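Local coordinates for histidine--tRNA ligase (PDB 1QE0), which charges tRNA(His) with L-histidine at the expense of ATP, as a homodimeric class II aminoacyl-tRNA synthetase, at residues A[86-89]-A[93-96]; A[138-143]-A[236-241]; A[104-109]-A[305-310]. All coordinates share one frame; numbering follows the deposited sequence.

Interaction 1 (A[86-89]-A[93-96])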
loop_
_atom_site.group_PDB
_atom_site.type_symbol
_atom_site.label_atom_id
_atom_site.label_comp_id
_atom_site.label_asym_id
_atom_site.label_seq_id
_atom_site.Cartn_x
_atom_site.Cartn_y
_atom_site.Cartn_z
ATOM N N VAL A 86 4.672 17.212 4.737
ATOM C CA VAL A 86 4.975 18.434 5.485
ATOM C C VAL A 86 3.697 19.215 5.816
ATOM O O VAL A 86 3.520 19.712 6.932
ATOM C CB VAL A 86 6.000 19.317 4.727
ATOM C CG1 VAL A 86 6.044 20.730 5.276
ATOM C CG2 VAL A 86 7.366 18.659 4.807
ATOM N N ARG A 87 2.778 19.290 4.864
ATOM C CA ARG A 87 1.526 20.004 5.090
ATOM C C ARG A 87 0.730 19.320 6.214
ATOM O O ARG A 87 0.056 19.984 7.002
ATOM C CB ARG A 87 0.715 20.085 3.794
ATOM C CG ARG A 87 -0.472 20.994 3.897
ATOM C CD ARG A 87 -1.759 20.232 3.719
ATOM N NE ARG A 87 -2.039 19.316 4.820
ATOM C CZ ARG A 87 -2.476 18.069 4.646
ATOM N NH1 ARG A 87 -2.678 17.602 3.419
ATOM N NH2 ARG A 87 -2.735 17.291 5.686
ATOM N N SER A 88 0.828 17.997 6.309
ATOM C CA SER A 88 0.132 17.276 7.365
ATOM C C SER A 88 0.841 17.449 8.704
ATOM O O SER A 88 0.197 17.541 9.750
ATOM C CB SER A 88 0.037 15.798 7.032
ATOM O OG SER A 88 -0.708 15.146 8.048
ATOM N N TYR A 89 2.170 17.391 8.664
ATOM C CA TYR A 89 3.025 17.541 9.833
ATOM C C TYR A 89 2.731 18.899 10.459
ATOM O O TYR A 89 2.556 19.018 11.674
ATOM C CB TYR A 89 4.499 17.427 9.398
ATOM C CG TYR A 89 5.530 17.779 10.435
ATOM C CD1 TYR A 89 6.271 16.793 11.069
ATOM C CD2 TYR A 89 5.788 19.106 10.769
ATOM C CE1 TYR A 89 7.232 17.108 12.000
ATOM C CE2 TYR A 89 6.766 19.439 11.717
ATOM C CZ TYR A 89 7.473 18.430 12.322
ATOM O OH TYR A 89 8.404 18.735 13.282
ATOM N N LYS A 93 0.277 19.821 13.900
ATOM C CA LYS A 93 1.192 20.258 14.935
ATOM C C LYS A 93 2.037 19.096 15.497
ATOM O O LYS A 93 2.105 18.876 16.713
ATOM C CB LYS A 93 0.370 20.955 16.022
ATOM C CG LYS A 93 -0.400 22.156 15.468
ATOM C CD LYS A 93 -1.378 22.732 16.482
ATOM C CE LYS A 93 -1.547 24.255 16.333
ATOM N NZ LYS A 93 -2.031 24.685 14.990
ATOM N N MET A 94 2.741 18.406 14.600
ATOM C CA MET A 94 3.567 17.261 14.986
ATOM C C MET A 94 4.863 17.669 15.675
ATOM O O MET A 94 5.457 16.894 16.428
ATOM C CB MET A 94 3.860 16.378 13.768
ATOM C CG MET A 94 2.616 15.788 13.141
ATOM S SD MET A 94 2.907 14.678 11.796
ATOM C CE MET A 94 1.244 14.270 11.385
ATOM N N GLN A 95 5.270 18.913 15.455
ATOM C CA GLN A 95 6.488 19.428 16.056
ATOM C C GLN A 95 6.393 19.344 17.552
ATOM O O GLN A 95 7.385 19.264 18.240
ATOM C CB GLN A 95 6.727 20.885 15.655
ATOM C CG GLN A 95 5.538 21.820 15.868
ATOM C CD GLN A 95 4.524 21.837 14.713
ATOM O OE1 GLN A 95 3.554 22.530 14.772
ATOM N NE2 GLN A 95 4.741 21.061 13.699
ATOM N N GLY A 96 5.182 19.350 18.057
ATOM C CA GLY A 96 5.020 19.296 19.486
ATOM C C GLY A 96 4.822 17.895 19.990
ATOM O O GLY A 96 4.493 17.679 21.152
#

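Interaction 2 (A[138-143]-A[236-241])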
loop_
_atom_site.group_PDB
_atom_site.type_symbol
_atom_site.label_atom_id
_atom_site.label_comp_id
_atom_site.label_asym_id
_atom_site.label_seq_id
_atom_site.Cartn_x
_atom_site.Cartn_y
_atom_site.Cartn_z
ATOM N N SER A 138 23.777 9.910 12.925
ATOM C CA SER A 138 23.255 8.581 13.134
ATOM C C SER A 138 21.898 8.404 12.486
ATOM O O SER A 138 21.529 7.283 12.168
ATOM C CB SER A 138 23.171 8.267 14.611
ATOM O OG SER A 138 22.325 9.204 15.242
ATOM N N VAL A 139 21.149 9.488 12.290
ATOM C CA VAL A 139 19.820 9.394 11.644
ATOM C C VAL A 139 20.011 9.154 10.154
ATOM O O VAL A 139 19.354 8.309 9.550
ATOM C CB VAL A 139 18.981 10.680 11.781
ATOM C CG1 VAL A 139 17.604 10.437 11.204
ATOM C CG2 VAL A 139 18.868 11.082 13.220
ATOM N N ASP A 140 20.902 9.953 9.577
ATOM C CA ASP A 140 21.272 9.866 8.182
ATOM C C ASP A 140 21.686 8.441 7.908
ATOM O O ASP A 140 21.154 7.800 7.000
ATOM C CB ASP A 140 22.464 10.775 7.912
ATOM C CG ASP A 140 22.078 12.217 7.811
ATOM O OD1 ASP A 140 22.557 12.870 6.874
ATOM O OD2 ASP A 140 21.290 12.698 8.645
ATOM N N ALA A 141 22.623 7.930 8.703
ATOM C CA ALA A 141 23.076 6.559 8.522
ATOM C C ALA A 141 21.873 5.608 8.528
ATOM O O ALA A 141 21.776 4.747 7.656
ATOM C CB ALA A 141 24.087 6.162 9.587
ATOM N N GLU A 142 20.922 5.812 9.441
ATOM C CA GLU A 142 19.743 4.937 9.502
ATOM C C GLU A 142 18.943 4.938 8.207
ATOM O O GLU A 142 18.476 3.862 7.779
ATOM C CB GLU A 142 18.805 5.319 10.640
ATOM C CG GLU A 142 17.532 4.504 10.657
ATOM C CD GLU A 142 16.519 5.051 11.631
ATOM O OE1 GLU A 142 15.695 5.888 11.199
ATOM O OE2 GLU A 142 16.546 4.647 12.817
ATOM N N VAL A 143 18.773 6.120 7.590
ATOM C CA VAL A 143 18.029 6.152 6.356
ATOM C C VAL A 143 18.825 5.609 5.204
ATOM O O VAL A 143 18.233 5.057 4.277
ATOM C CB VAL A 143 17.416 7.498 5.994
ATOM C CG1 VAL A 143 17.058 8.307 7.228
ATOM C CG2 VAL A 143 18.246 8.224 5.018
ATOM N N GLU A 236 31.712 13.476 7.650
ATOM C CA GLU A 236 32.686 12.444 7.984
ATOM C C GLU A 236 32.074 11.429 8.929
ATOM O O GLU A 236 32.488 10.283 8.933
ATOM C CB GLU A 236 33.981 12.993 8.606
ATOM C CG GLU A 236 34.774 14.051 7.821
ATOM C CD GLU A 236 35.092 13.723 6.358
ATOM O OE1 GLU A 236 34.684 14.532 5.473
ATOM O OE2 GLU A 236 35.785 12.701 6.103
ATOM N N GLN A 237 31.125 11.850 9.765
ATOM C CA GLN A 237 30.470 10.926 10.687
ATOM C C GLN A 237 29.516 10.020 9.920
ATOM O O GLN A 237 29.480 8.810 10.172
ATOM C CB GLN A 237 29.712 11.669 11.773
ATOM C CG GLN A 237 29.181 10.740 12.855
ATOM C CD GLN A 237 30.251 9.784 13.357
ATOM O OE1 GLN A 237 30.045 8.573 13.420
ATOM N NE2 GLN A 237 31.414 10.327 13.688
ATOM N N VAL A 238 28.744 10.601 8.993
ATOM C CA VAL A 238 27.835 9.818 8.158
ATOM C C VAL A 238 28.650 8.693 7.504
ATOM O O VAL A 238 28.351 7.513 7.702
ATOM C CB VAL A 238 27.169 10.684 7.086
ATOM C CG1 VAL A 238 26.390 9.822 6.106
ATOM C CG2 VAL A 238 26.248 11.703 7.766
ATOM N N LYS A 239 29.732 9.038 6.807
ATOM C CA LYS A 239 30.558 8.007 6.167
ATOM C C LYS A 239 31.208 7.086 7.180
ATOM O O LYS A 239 31.434 5.928 6.902
ATOM C CB LYS A 239 31.630 8.608 5.268
ATOM C CG LYS A 239 31.062 9.479 4.213
ATOM C CD LYS A 239 32.156 10.006 3.347
ATOM C CE LYS A 239 33.011 10.997 4.082
ATOM N NZ LYS A 239 33.983 11.604 3.149
ATOM N N ALA A 240 31.512 7.603 8.359
ATOM C CA ALA A 240 32.117 6.782 9.392
ATOM C C ALA A 240 31.136 5.661 9.633
ATOM O O ALA A 240 31.481 4.485 9.542
ATOM C CB ALA A 240 32.283 7.565 10.647
ATOM N N TYR A 241 29.891 6.048 9.887
ATOM C CA TYR A 241 28.816 5.103 10.146
ATOM C C TYR A 241 28.640 4.098 9.032
ATOM O O TYR A 241 28.452 2.904 9.288
ATOM C CB TYR A 241 27.520 5.860 10.383
ATOM C CG TYR A 241 27.445 6.398 11.785
ATOM C CD1 TYR A 241 27.766 5.580 12.859
ATOM C CD2 TYR A 241 26.992 7.686 12.045
ATOM C CE1 TYR A 241 27.624 6.016 14.148
ATOM C CE2 TYR A 241 26.852 8.135 13.353
ATOM C CZ TYR A 241 27.169 7.273 14.395
ATOM O OH TYR A 241 26.999 7.619 15.713
#

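Interaction 3 (A[104-109]-A[305-310])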
loop_
_atom_site.group_PDB
_atom_site.type_symbol
_atom_site.label_atom_id
_atom_site.label_comp_id
_atom_site.label_asym_id
_atom_site.label_seq_id
_atom_site.Cartn_x
_atom_site.Cartn_y
_atom_site.Cartn_z
ATOM N N LEU A 104 8.081 9.041 9.359
ATOM C CA LEU A 104 6.892 8.678 8.573
ATOM C C LEU A 104 7.202 8.155 7.159
ATOM O O LEU A 104 8.192 8.573 6.547
ATOM C CB LEU A 104 6.043 9.932 8.378
ATOM C CG LEU A 104 5.366 10.740 9.486
ATOM C CD1 LEU A 104 4.913 12.086 8.903
ATOM C CD2 LEU A 104 4.203 9.999 10.073
ATOM N N TYR A 105 6.329 7.309 6.618
ATOM C CA TYR A 105 6.502 6.799 5.263
ATOM C C TYR A 105 5.185 6.786 4.526
ATOM O O TYR A 105 4.111 6.846 5.143
ATOM C CB TYR A 105 7.124 5.399 5.241
ATOM C CG TYR A 105 6.196 4.215 5.426
ATOM C CD1 TYR A 105 5.549 3.616 4.354
ATOM C CD2 TYR A 105 6.029 3.655 6.672
ATOM C CE1 TYR A 105 4.773 2.490 4.533
ATOM C CE2 TYR A 105 5.247 2.535 6.865
ATOM C CZ TYR A 105 4.629 1.956 5.809
ATOM O OH TYR A 105 3.880 0.828 6.069
ATOM N N TYR A 106 5.257 6.755 3.200
ATOM C CA TYR A 106 4.050 6.744 2.388
ATOM C C TYR A 106 4.264 5.874 1.187
ATOM O O TYR A 106 5.367 5.406 0.956
ATOM C CB TYR A 106 3.664 8.155 1.978
ATOM C CG TYR A 106 4.697 8.873 1.188
ATOM C CD1 TYR A 106 5.483 9.860 1.775
ATOM C CD2 TYR A 106 4.916 8.556 -0.146
ATOM C CE1 TYR A 106 6.472 10.510 1.050
ATOM C CE2 TYR A 106 5.904 9.198 -0.886
ATOM C CZ TYR A 106 6.680 10.165 -0.286
ATOM O OH TYR A 106 7.674 10.759 -1.020
ATOM N N ASN A 107 3.204 5.644 0.434
ATOM C CA ASN A 107 3.267 4.811 -0.766
ATOM C C ASN A 107 1.932 4.986 -1.510
ATOM O O ASN A 107 0.892 4.582 -0.996
ATOM C CB ASN A 107 3.445 3.345 -0.343
ATOM C CG ASN A 107 3.640 2.393 -1.526
ATOM O OD1 ASN A 107 3.329 2.697 -2.671
ATOM N ND2 ASN A 107 4.157 1.226 -1.234
ATOM N N GLY A 108 1.944 5.626 -2.675
ATOM C CA GLY A 108 0.709 5.798 -3.410
ATOM C C GLY A 108 0.966 6.453 -4.738
ATOM O O GLY A 108 2.100 6.780 -5.058
ATOM N N PRO A 109 -0.054 6.629 -5.568
ATOM C CA PRO A 109 0.121 7.263 -6.873
ATOM C C PRO A 109 0.356 8.753 -6.814
ATOM O O PRO A 109 -0.336 9.465 -6.074
ATOM C CB PRO A 109 -1.206 6.974 -7.563
ATOM C CG PRO A 109 -2.154 6.924 -6.427
ATOM C CD PRO A 109 -1.398 6.058 -5.459
ATOM N N GLY A 305 14.896 12.545 3.931
ATOM C CA GLY A 305 13.965 11.597 3.364
ATOM C C GLY A 305 14.454 11.174 2.004
ATOM O O GLY A 305 15.511 11.636 1.557
ATOM N N PHE A 306 13.689 10.316 1.359
ATOM C CA PHE A 306 14.014 9.843 0.042
ATOM C C PHE A 306 12.700 9.414 -0.567
ATOM O O PHE A 306 11.677 9.444 0.126
ATOM C CB PHE A 306 15.018 8.680 0.087
ATOM C CG PHE A 306 14.535 7.432 0.806
ATOM C CD1 PHE A 306 13.761 6.495 0.160
ATOM C CD2 PHE A 306 14.959 7.144 2.075
ATOM C CE1 PHE A 306 13.428 5.299 0.768
ATOM C CE2 PHE A 306 14.633 5.951 2.693
ATOM C CZ PHE A 306 13.878 5.036 2.048
ATOM N N ALA A 307 12.707 9.088 -1.860
ATOM C CA ALA A 307 11.514 8.633 -2.575
ATOM C C ALA A 307 12.018 7.589 -3.511
ATOM O O ALA A 307 13.131 7.680 -3.979
ATOM C CB ALA A 307 10.880 9.731 -3.339
ATOM N N LEU A 308 11.126 6.725 -3.941
ATOM C CA LEU A 308 11.499 5.597 -4.743
ATOM C C LEU A 308 10.259 5.228 -5.515
ATOM O O LEU A 308 9.146 5.477 -5.047
ATOM C CB LEU A 308 11.899 4.529 -3.730
ATOM C CG LEU A 308 11.769 3.011 -3.690
ATOM C CD1 LEU A 308 12.325 2.614 -2.361
ATOM C CD2 LEU A 308 10.350 2.494 -3.790
ATOM N N SER A 309 10.436 4.703 -6.721
ATOM C CA SER A 309 9.317 4.308 -7.580
ATOM C C SER A 309 9.152 2.819 -7.555
ATOM O O SER A 309 10.128 2.097 -7.789
ATOM C CB SER A 309 9.589 4.740 -9.020
ATOM O OG SER A 309 8.735 4.081 -9.936
ATOM N N ILE A 310 7.924 2.359 -7.328
ATOM C CA ILE A 310 7.666 0.920 -7.304
ATOM C C ILE A 310 7.781 0.360 -8.724
ATOM O O ILE A 310 8.297 -0.752 -8.957
ATOM C CB ILE A 310 6.292 0.586 -6.718
ATOM C CG1 ILE A 310 6.215 1.049 -5.253
ATOM C CG2 ILE A 310 6.048 -0.933 -6.798
ATOM C CD1 ILE A 310 7.100 0.261 -4.342
#

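Interaction 1 (A[86-89]-A[93-96])
Met94 lays its CB over one face of the Tyr89 ring, in a CH-pi contact 4.0 Å from the ring centroid, and the flexible thioether then runs back along the helix end, its chain extended beyond CG, to the Ser88 carbonyl. SD comes to 3.5 Å from Tyr89 CA and lies obliquely to the ring, a Met-aromatic contact. The Met94 methyl CE ends 3.8 Å from Ser88 O. Gln95 also approaches the ring obliquely: its chain bends at chi2 (-85°), which brings NE2 to 3.3 Å from Tyr89 CE2, with amide and ring planes about 45° apart. The backbone between them makes a Schellman motif. Met94 N donates to Tyr89 O at 3.0 Å, nearly straight and in the carbonyl plane, while Lys93 N makes the motif's second, shorter-range bond to the last turn of the helix. Lys93, the C-prime residue, takes the positive phi of 46° that turns the chain off helix 82-91, and its long charged side chain suits the exposed position. Leu293 of helix 292-295 packs on Tyr89. Leu12 of the second subunit packs on Ser88 and Met94. Ser88, small and polar, hydrogen-bonds through OG to Asp10 of the second subunit, whose carboxylate also salt-bridges Arg87.

Interaction 2 (A[138-143]-A[236-241])
Ala141 and Tyr241 make the closest approach between segments 138-143 and 236-241: Ala141 CB rests 3.5 Å from Tyr241 CB. A methyl group is small enough to let the segment axes come within 8.6 Å, at a crossing angle of -46°. The Tyr241 ring extends from here toward the start of the first helix, CG lying anti to its own carbonyl carbon (chi1 -80°). Tyr241 CE2 thereby reaches 3.6 Å from Ser138 N, and Tyr241 OH lies 4.0 Å from Ser138 CB. Ala141, Ser138 and the Tyr241 ring form the compact part, all of it buried. The amide end of Gln237 lies over one face of the ring, and Pro137 and Arg343 of the second subunit cover it further. Val238, one turn earlier on its helix, touches Asp140 more lightly: CG2 is 3.9 Å from Asp140 CB, the two side chains meeting at about a right angle. The solvent side is the face of 236-241 turned from 138-143, where Glu236 is exposed. No hydrogen bond joins the two segments. The buried Asp140 is satisfied elsewhere, by a salt bridge to Arg288 and hydrogen bonds to Thr265 and to Tyr234 of helix 231-245. Van der Waals packing is thus the direct link between the segments, while the aspartate, probably ionised beside Arg288, supplies a polar tie between the helices through Tyr234.

Interaction 3 (A[104-109]-A[305-310])
Tyr106 reaches past an intervening strand to Ala307, with Tyr106 OH 4.1 Å from Ala307 CB. The contacts between the segments are of van der Waals type and sparse. Tyrosine has the length to span a gap in which Tyr106 CA stays 9.2 Å from Ala307 CA, and the small alanine accepts the end of the ring. A chi1 of 60°, with CG between the backbone N and the carbonyl carbon, sends the ring along Gln126 of strand 123-132, toward Ala307. Tyr106 OH also lies 4.4 Å from Phe306 O. At the other end Asn107 OD1 lies 4.2 Å from Ile310 CG1, where an amide meets an aliphatic branch without any polar exchange. Ile310, buried and branched, also packs on Trp19, Ile22 and Leu26 of helix 13-33. Val85 of helix 82-91 packs on Tyr106, whereas Met146 and Ile150 of helix 137-153 pack on Phe306.

No hydrogen bond crosses directly, because strand 123-132 lies between and pairs antiparallel with both strands; Tyr106, for example, bonds through its backbone to Gly128. Where strand 302-309 ends, Ser309 serves as N-cap, its OG accepting from Arg312 N at the start of helix 310-319.

This is the antiparallel catalytic core of a class II synthetase. Strands 102-111 and 123-132 belong to motif 2, and strand 302-309 with its following helix forms motif 3, elements that in this family build the ATP site.

In the fold
Interaction 3 is the central one, its centre about 5 Å from that of the chain, in the sheet that carries the active site in class II synthetases; no ligand occupies it in this apo structure. Interaction 2, which falls between the two segments of interaction 3 in sequence, abuts it directly: Val143 O meets Phe306 CE2 at 4.0 Å, with centres about 21 Å apart. Interaction 1 precedes both. It ends helix 82-91, after which the chain enters strand 102-111; its centre is about 18 Å from that of interaction 3, their nearest atoms about 4 Å apart without touching, and about 25 Å from the centre of interaction 2. All three reach the second subunit.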